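Local coordinates for LAE5 (Uncultured bacterium, PDB 5JD3), which probably hydrolyses ester bonds, as a GDSL-family esterase built on a parallel sheet flanked by helices, at residues A65-F68 against A69-E73; D167-R170 against A171-V175; Q195-F198 against D199-L202. All coordinates share one frame; numbering follows the deposited sequence.

Contact 1. Residues A65-F68 against A69-E73; sequences AHLF and ARFPE
L67 O accepts the backbone N-H of F71 (N to O 2.9 Å), the shortest hydrogen bond between 65-68 and 69-73. The amide rides above the carbonyl plane and the N-H...O angle is bent to 135°, whereas the preceding bonds of the same helix, A69 N to A65 O and R70 N to H66 O, are straighter. The bend marks the end of helix 59-70: F71 is the first residue to leave helical geometry, and P72, which has no N-H to give, follows it and lays its CG 3.1 Å from F68 O. One turn apart, H66 and R70 meet in a CH-pi contact. With CG of H66 anti to its backbone N (chi1 178°), the imidazole swings along the helix, and R70 CD lies over one face, offset toward the rim, 3.6 Å from the ring centroid. The guanidinium continues beyond, its plane 9° from that of the ring but approaching obliquely, and its NH1 bonds to S238 OG. A flat ring suits this place, offering a face to the arginine while H66 NE2 bonds to C235 O. On the buried side, L67 CD2 meets F71 CD2 at 4.3 Å, and L67 packs on L230 of helix 219-232 and on L76, just ahead of strand 77-82.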
loop_
_atom_site.group_PDB
_atom_site.type_symbol
_atom_site.label_atom_id
_atom_site.label_comp_id
_atom_site.label_asym_id
_atom_site.label_seq_id
_atom_site.Cartn_x
_atom_site.Cartn_y
_atom_site.Cartn_z
ATOM N N ALA A 65 -15.445 0.069 3.004
ATOM C CA ALA A 65 -16.659 0.783 3.382
ATOM C C ALA A 65 -17.136 1.689 2.252
ATOM O O ALA A 65 -18.324 1.727 1.933
ATOM C CB ALA A 65 -16.423 1.595 4.646
ATOM N N HIS A 66 -16.196 2.415 1.653
ATOM C CA HIS A 66 -16.486 3.338 0.561
ATOM C C HIS A 66 -17.107 2.625 -0.636
ATOM O O HIS A 66 -18.117 3.070 -1.182
ATOM C CB HIS A 66 -15.203 4.061 0.137
ATOM C CG HIS A 66 -15.378 4.996 -1.021
ATOM N ND1 HIS A 66 -15.365 6.367 -0.877
ATOM C CD2 HIS A 66 -15.547 4.759 -2.344
ATOM C CE1 HIS A 66 -15.526 6.933 -2.058
ATOM N NE2 HIS A 66 -15.642 5.980 -2.966
ATOM N N LEU A 67 -16.494 1.517 -1.039
ATOM C CA LEU A 67 -16.942 0.774 -2.211
ATOM C C LEU A 67 -18.308 0.131 -1.994
ATOM O O LEU A 67 -19.120 0.063 -2.914
ATOM C CB LEU A 67 -15.908 -0.287 -2.590
ATOM C CG LEU A 67 -14.580 0.274 -3.108
ATOM C CD1 LEU A 67 -13.499 -0.796 -3.125
ATOM C CD2 LEU A 67 -14.760 0.885 -4.492
ATOM N N PHE A 68 -18.561 -0.339 -0.777
ATOM C CA PHE A 68 -19.854 -0.929 -0.449
ATOM C C PHE A 68 -20.961 0.118 -0.411
ATOM O O PHE A 68 -22.046 -0.098 -0.943
ATOM C CB PHE A 68 -19.796 -1.661 0.894
ATOM C CG PHE A 68 -19.487 -3.126 0.775
ATOM C CD1 PHE A 68 -20.341 -3.972 0.089
ATOM C CD2 PHE A 68 -18.353 -3.659 1.364
ATOM C CE1 PHE A 68 -20.063 -5.323 -0.019
ATOM C CE2 PHE A 68 -18.070 -5.008 1.261
ATOM C CZ PHE A 68 -18.926 -5.841 0.569
ATOM N N ALA A 69 -20.679 1.254 0.219
ATOM C CA ALA A 69 -21.690 2.286 0.424
ATOM C C ALA A 69 -22.059 3.012 -0.867
ATOM O O ALA A 69 -23.228 3.328 -1.092
ATOM C CB ALA A 69 -21.213 3.285 1.464
ATOM N N ARG A 70 -21.066 3.275 -1.710
ATOM C CA ARG A 70 -21.290 4.043 -2.932
ATOM C C ARG A 70 -21.524 3.156 -4.150
ATOM O O ARG A 70 -22.191 3.563 -5.101
ATOM C CB ARG A 70 -20.110 4.974 -3.203
ATOM C CG ARG A 70 -19.935 6.083 -2.183
ATOM C CD ARG A 70 -18.789 6.980 -2.598
ATOM N NE ARG A 70 -18.468 7.996 -1.600
ATOM C CZ ARG A 70 -18.498 9.303 -1.834
ATOM N NH1 ARG A 70 -18.837 9.755 -3.034
ATOM N NH2 ARG A 70 -18.187 10.159 -0.871
ATOM N N PHE A 71 -20.966 1.950 -4.125
ATOM C CA PHE A 71 -21.155 1.012 -5.226
ATOM C C PHE A 71 -21.582 -0.375 -4.745
ATOM O O PHE A 71 -20.845 -1.343 -4.932
ATOM C CB PHE A 71 -19.866 0.887 -6.046
ATOM C CG PHE A 71 -19.309 2.202 -6.517
ATOM C CD1 PHE A 71 -19.724 2.755 -7.717
ATOM C CD2 PHE A 71 -18.361 2.877 -5.765
ATOM C CE1 PHE A 71 -19.210 3.963 -8.155
ATOM C CE2 PHE A 71 -17.843 4.086 -6.198
ATOM C CZ PHE A 71 -18.268 4.628 -7.394
ATOM N N PRO A 72 -22.772 -0.480 -4.125
ATOM C CA PRO A 72 -23.244 -1.795 -3.674
ATOM C C PRO A 72 -23.391 -2.785 -4.825
ATOM O O PRO A 72 -23.169 -3.981 -4.642
ATOM C CB PRO A 72 -24.611 -1.489 -3.052
ATOM C CG PRO A 72 -24.584 -0.039 -2.734
ATOM C CD PRO A 72 -23.727 0.590 -3.782
ATOM N N GLU A 73 -23.757 -2.279 -5.999
ATOM C CA GLU A 73 -23.992 -3.121 -7.167
ATOM C C GLU A 73 -22.709 -3.773 -7.674
ATOM O O GLU A 73 -22.743 -4.859 -8.253
ATOM C CB GLU A 73 -24.627 -2.309 -8.300
ATOM C CG GLU A 73 -25.407 -1.076 -7.864
ATOM C CD GLU A 73 -24.524 0.149 -7.688
ATOM O OE1 GLU A 73 -23.653 0.386 -8.552
ATOM O OE2 GLU A 73 -24.711 0.883 -6.697
#

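Contact 2. Residues D167-R170 against A171-V175; sequences DAMR and ARMDV
R170 and D174 are brought together by complementary first torsions: CG of R170 stands anti to its backbone N (chi1 170°) and the chain then bends at chi2, while CG of D174 lies beside its own backbone N. The pair forms an i to i+4 salt bridge in the first turns of helix 168-187, the helix that joins strands 152-156 and 190-192 in a beta-alpha-beta crossover. R170 NE gives its N-H to D174 OD1 at 3.0 Å in a nearly straight bond. OD1 lies in the guanidinium plane, and NE meets it on its syn side, 23° out of the plane of a carboxylate turned 79° to the guanidinium. Arginine suits the place because NE can serve D174 while the terminal nitrogens reach elsewhere, NH2 to E162 O and NH1 to D199.

The helix opens with D167 as its N-cap. D167 OD2 takes two backbone N-H groups that have no earlier turn to bond to: R170 N at 3.2 Å, along the anti lone pair, and M169 N at 3.0 Å, from above the carboxylate plane. Aspartate is short enough to fold back over its own helix end in this way, and its negative charge probably interacts favourably with the helix dipole. The carbonyl of D167 also starts the regular pattern, receiving A171 N at 2.8 Å almost head-on.

M169 and M173 run side by side on another flank, where flexible, unbranched side chains fit against W117 and F160 for M169 and against P158 for M173. M169 is extended and M173 curls at chi2 and chi3, which leaves the terminal methyls M169 CE and M173 CE 3.8 Å apart.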
loop_
_atom_site.group_PDB
_atom_site.type_symbol
_atom_site.label_atom_id
_atom_site.label_comp_id
_atom_site.label_asym_id
_atom_site.label_seq_id
_atom_site.Cartn_x
_atom_site.Cartn_y
_atom_site.Cartn_z
ATOM N N ASP A 167 15.037 16.340 3.767
ATOM C CA ASP A 167 15.175 15.484 4.938
ATOM C C ASP A 167 15.700 14.130 4.480
ATOM O O ASP A 167 15.203 13.569 3.501
ATOM C CB ASP A 167 13.840 15.330 5.672
ATOM C CG ASP A 167 13.927 14.374 6.850
ATOM O OD1 ASP A 167 14.171 14.841 7.983
ATOM O OD2 ASP A 167 13.745 13.155 6.644
ATOM N N ALA A 168 16.703 13.616 5.187
ATOM C CA ALA A 168 17.407 12.400 4.784
ATOM C C ALA A 168 16.468 11.226 4.516
ATOM O O ALA A 168 16.666 10.475 3.561
ATOM C CB ALA A 168 18.429 12.016 5.843
ATOM N N MET A 169 15.446 11.074 5.350
ATOM C CA MET A 169 14.511 9.963 5.201
ATOM C C MET A 169 13.456 10.238 4.129
ATOM O O MET A 169 13.062 9.332 3.395
ATOM C CB MET A 169 13.835 9.650 6.538
ATOM C CG MET A 169 12.762 8.579 6.437
ATOM S SD MET A 169 12.427 7.727 7.988
ATOM C CE MET A 169 10.896 6.896 7.570
ATOM N N ARG A 170 13.000 11.484 4.040
ATOM C CA ARG A 170 12.037 11.863 3.010
ATOM C C ARG A 170 12.657 11.729 1.623
ATOM O O ARG A 170 12.029 11.208 0.701
ATOM C CB ARG A 170 11.537 13.294 3.228
ATOM C CG ARG A 170 10.709 13.841 2.070
ATOM C CD ARG A 170 9.471 12.991 1.813
ATOM N NE ARG A 170 8.932 13.194 0.470
ATOM C CZ ARG A 170 7.955 14.046 0.172
ATOM N NH1 ARG A 170 7.533 14.156 -1.080
ATOM N NH2 ARG A 170 7.397 14.785 1.122
ATOM N N ALA A 171 13.892 12.198 1.486
ATOM C CA ALA A 171 14.613 12.101 0.221
ATOM C C ALA A 171 14.890 10.646 -0.131
ATOM O O ALA A 171 14.850 10.263 -1.300
ATOM C CB ALA A 171 15.911 12.888 0.287
ATOM N N ARG A 172 15.173 9.841 0.889
ATOM C CA ARG A 172 15.399 8.413 0.708
ATOM C C ARG A 172 14.099 7.714 0.330
ATOM O O ARG A 172 14.086 6.812 -0.507
ATOM C CB ARG A 172 15.979 7.792 1.981
ATOM C CG ARG A 172 16.407 6.339 1.845
ATOM C CD ARG A 172 17.657 6.205 0.991
ATOM N NE ARG A 172 18.297 4.903 1.155
ATOM C CZ ARG A 172 19.388 4.520 0.501
ATOM N NH1 ARG A 172 19.967 5.340 -0.366
ATOM N NH2 ARG A 172 19.903 3.317 0.714
ATOM N N MET A 173 13.005 8.138 0.956
ATOM C CA MET A 173 11.691 7.582 0.660
ATOM C C MET A 173 11.290 7.923 -0.771
ATOM O O MET A 173 10.597 7.152 -1.434
ATOM C CB MET A 173 10.647 8.106 1.650
ATOM C CG MET A 173 9.332 7.345 1.632
ATOM S SD MET A 173 9.477 5.678 2.308
ATOM C CE MET A 173 9.659 6.029 4.056
ATOM N N ASP A 174 11.738 9.085 -1.241
ATOM C CA ASP A 174 11.494 9.505 -2.617
ATOM C C ASP A 174 12.244 8.618 -3.602
ATOM O O ASP A 174 11.782 8.391 -4.721
ATOM C CB ASP A 174 11.901 10.967 -2.816
ATOM C CG ASP A 174 10.983 11.933 -2.095
ATOM O OD1 ASP A 174 9.816 11.568 -1.840
ATOM O OD2 ASP A 174 11.427 13.058 -1.785
ATOM N N VAL A 175 13.404 8.122 -3.183
ATOM C CA VAL A 175 14.196 7.218 -4.010
ATOM C C VAL A 175 13.430 5.930 -4.281
ATOM O O VAL A 175 13.332 5.480 -5.423
ATOM C CB VAL A 175 15.547 6.878 -3.346
ATOM C CG1 VAL A 175 16.255 5.767 -4.108
ATOM C CG2 VAL A 175 16.423 8.117 -3.254
#

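Contact 3. Residues Q195-F198 against D199-L202; sequences QGAF and DRYL
Q195 to Y201 make up nearly all of the short helix 194-201, with L202 just past its end; each backbone N from D199 to L202 bonds to the carbonyl four residues earlier, and the closing bond, L202 N to F198 O, is 2.8 Å long. Q195 and D199, one turn apart, add a side-chain bond to this pattern. Q195 NE2 donates to D199 OD1 at 3.0 Å with an angle of 137°. The amide nitrogen comes from above the carboxylate plane, and the two flat groups are inclined by 29°. The bend of Q195 at chi2 (66°), after CG has gone anti to the backbone N, turns the amide forward along the helix to D199. Glutamine suits a buried place with needs of both kinds: NE2 gives to the carboxylate while OE1 accepts from F160 N.

R200 folds in the opposite sense, back over the preceding turn. Its bend at chi3 lays one face of the guanidinium on A197 CA, 3.4 Å above the plane, with NH1 4.0 Å from A197 CB. The small residues G196 and A197 leave room for that broad group. A197 and F198 also pack on helix 219-232, against V224 and A228 and against I225, and the ring of F198 meets that of Y159.

D199 thus has partners of two kinds, the neutral amide of Q195 at OD1 and the positive R170 at OD2. Such surroundings would be expected to stabilise its negative charge, and the amide probably helps to hold the carboxylate toward R170.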
loop_
_atom_site.group_PDB
_atom_site.type_symbol
_atom_site.label_atom_id
_atom_site.label_comp_id
_atom_site.label_asym_id
_atom_site.label_seq_id
_atom_site.Cartn_x
_atom_site.Cartn_y
_atom_site.Cartn_z
ATOM N N GLN A 195 2.190 9.453 -1.722
ATOM C CA GLN A 195 3.083 10.502 -1.239
ATOM C C GLN A 195 2.619 11.877 -1.706
ATOM O O GLN A 195 2.589 12.829 -0.926
ATOM C CB GLN A 195 4.517 10.248 -1.710
ATOM C CG GLN A 195 5.512 11.311 -1.271
ATOM C CD GLN A 195 5.700 11.348 0.232
ATOM O OE1 GLN A 195 6.395 10.506 0.802
ATOM N NE2 GLN A 195 5.080 12.325 0.883
ATOM N N GLY A 196 2.257 11.970 -2.981
ATOM C CA GLY A 196 1.752 13.209 -3.543
ATOM C C GLY A 196 0.457 13.634 -2.880
ATOM O O GLY A 196 0.218 14.824 -2.673
ATOM N N ALA A 197 -0.380 12.656 -2.546
ATOM C CA ALA A 197 -1.641 12.921 -1.866
ATOM C C ALA A 197 -1.392 13.553 -0.502
ATOM O O ALA A 197 -2.078 14.499 -0.113
ATOM C CB ALA A 197 -2.450 11.639 -1.719
ATOM N N PHE A 198 -0.404 13.029 0.218
ATOM C CA PHE A 198 -0.025 13.598 1.506
ATOM C C PHE A 198 0.577 14.987 1.328
ATOM O O PHE A 198 0.332 15.881 2.137
ATOM C CB PHE A 198 0.961 12.684 2.239
ATOM C CG PHE A 198 0.300 11.587 3.030
ATOM C CD1 PHE A 198 -0.540 11.892 4.089
ATOM C CD2 PHE A 198 0.528 10.256 2.723
ATOM C CE1 PHE A 198 -1.148 10.889 4.821
ATOM C CE2 PHE A 198 -0.078 9.248 3.453
ATOM C CZ PHE A 198 -0.917 9.566 4.503
ATOM N N ASP A 199 1.354 15.166 0.263
ATOM C CA ASP A 199 1.978 16.455 -0.026
ATOM C C ASP A 199 0.936 17.548 -0.247
ATOM O O ASP A 199 1.157 18.706 0.105
ATOM C CB ASP A 199 2.891 16.354 -1.250
ATOM C CG ASP A 199 4.156 15.565 -0.970
ATOM O OD1 ASP A 199 4.386 15.206 0.205
ATOM O OD2 ASP A 199 4.924 15.314 -1.921
ATOM N N ARG A 200 -0.196 17.175 -0.834
ATOM C CA ARG A 200 -1.291 18.116 -1.039
ATOM C C ARG A 200 -1.962 18.459 0.286
ATOM O O ARG A 200 -2.289 19.617 0.548
ATOM C CB ARG A 200 -2.314 17.546 -2.022
ATOM C CG ARG A 200 -2.036 17.900 -3.474
ATOM C CD ARG A 200 -2.910 17.093 -4.420
ATOM N NE ARG A 200 -2.315 15.799 -4.738
ATOM C CZ ARG A 200 -3.007 14.679 -4.909
ATOM N NH1 ARG A 200 -2.380 13.546 -5.198
ATOM N NH2 ARG A 200 -4.327 14.689 -4.787
ATOM N N TYR A 201 -2.159 17.443 1.120
ATOM C CA TYR A 201 -2.749 17.631 2.440
ATOM C C TYR A 201 -1.875 18.532 3.306
ATOM O O TYR A 201 -2.378 19.403 4.016
ATOM C CB TYR A 201 -2.954 16.280 3.131
ATOM C CG TYR A 201 -3.741 16.354 4.422
ATOM C CD1 TYR A 201 -5.108 16.111 4.439
ATOM C CD2 TYR A 201 -3.117 16.664 5.626
ATOM C CE1 TYR A 201 -5.832 16.176 5.617
ATOM C CE2 TYR A 201 -3.833 16.734 6.805
ATOM C CZ TYR A 201 -5.188 16.486 6.796
ATOM O OH TYR A 201 -5.901 16.552 7.971
ATOM N N LEU A 202 -0.564 18.320 3.235
ATOM C CA LEU A 202 0.386 19.031 4.089
ATOM C C LEU A 202 0.526 20.512 3.738
ATOM O O LEU A 202 1.278 21.238 4.386
ATOM C CB LEU A 202 1.756 18.353 4.026
ATOM C CG LEU A 202 1.835 16.974 4.681
ATOM C CD1 LEU A 202 3.172 16.307 4.390
ATOM C CD2 LEU A 202 1.598 17.084 6.181
#

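Overall arrangement
Contacts 2 and 3 meet directly: R170 NH1 forms a salt bridge to D199 OD2 at 3.0 Å, and their centres lie about 15 Å apart. R170 therefore connects the start of helix 168-187 with helix 194-201, the two helices on either side of edge strand 190-192 in the chain. Contact 1 stands apart, its centre about 36 Å from that of contact 2, across the middle of the chain, and about 25 Å from that of contact 3. Helix 219-232 nevertheless packs against both contact 1, through L230, and contact 3. None of the three includes S36, D213 or H216, whose arrangement is consistent with a catalytic triad.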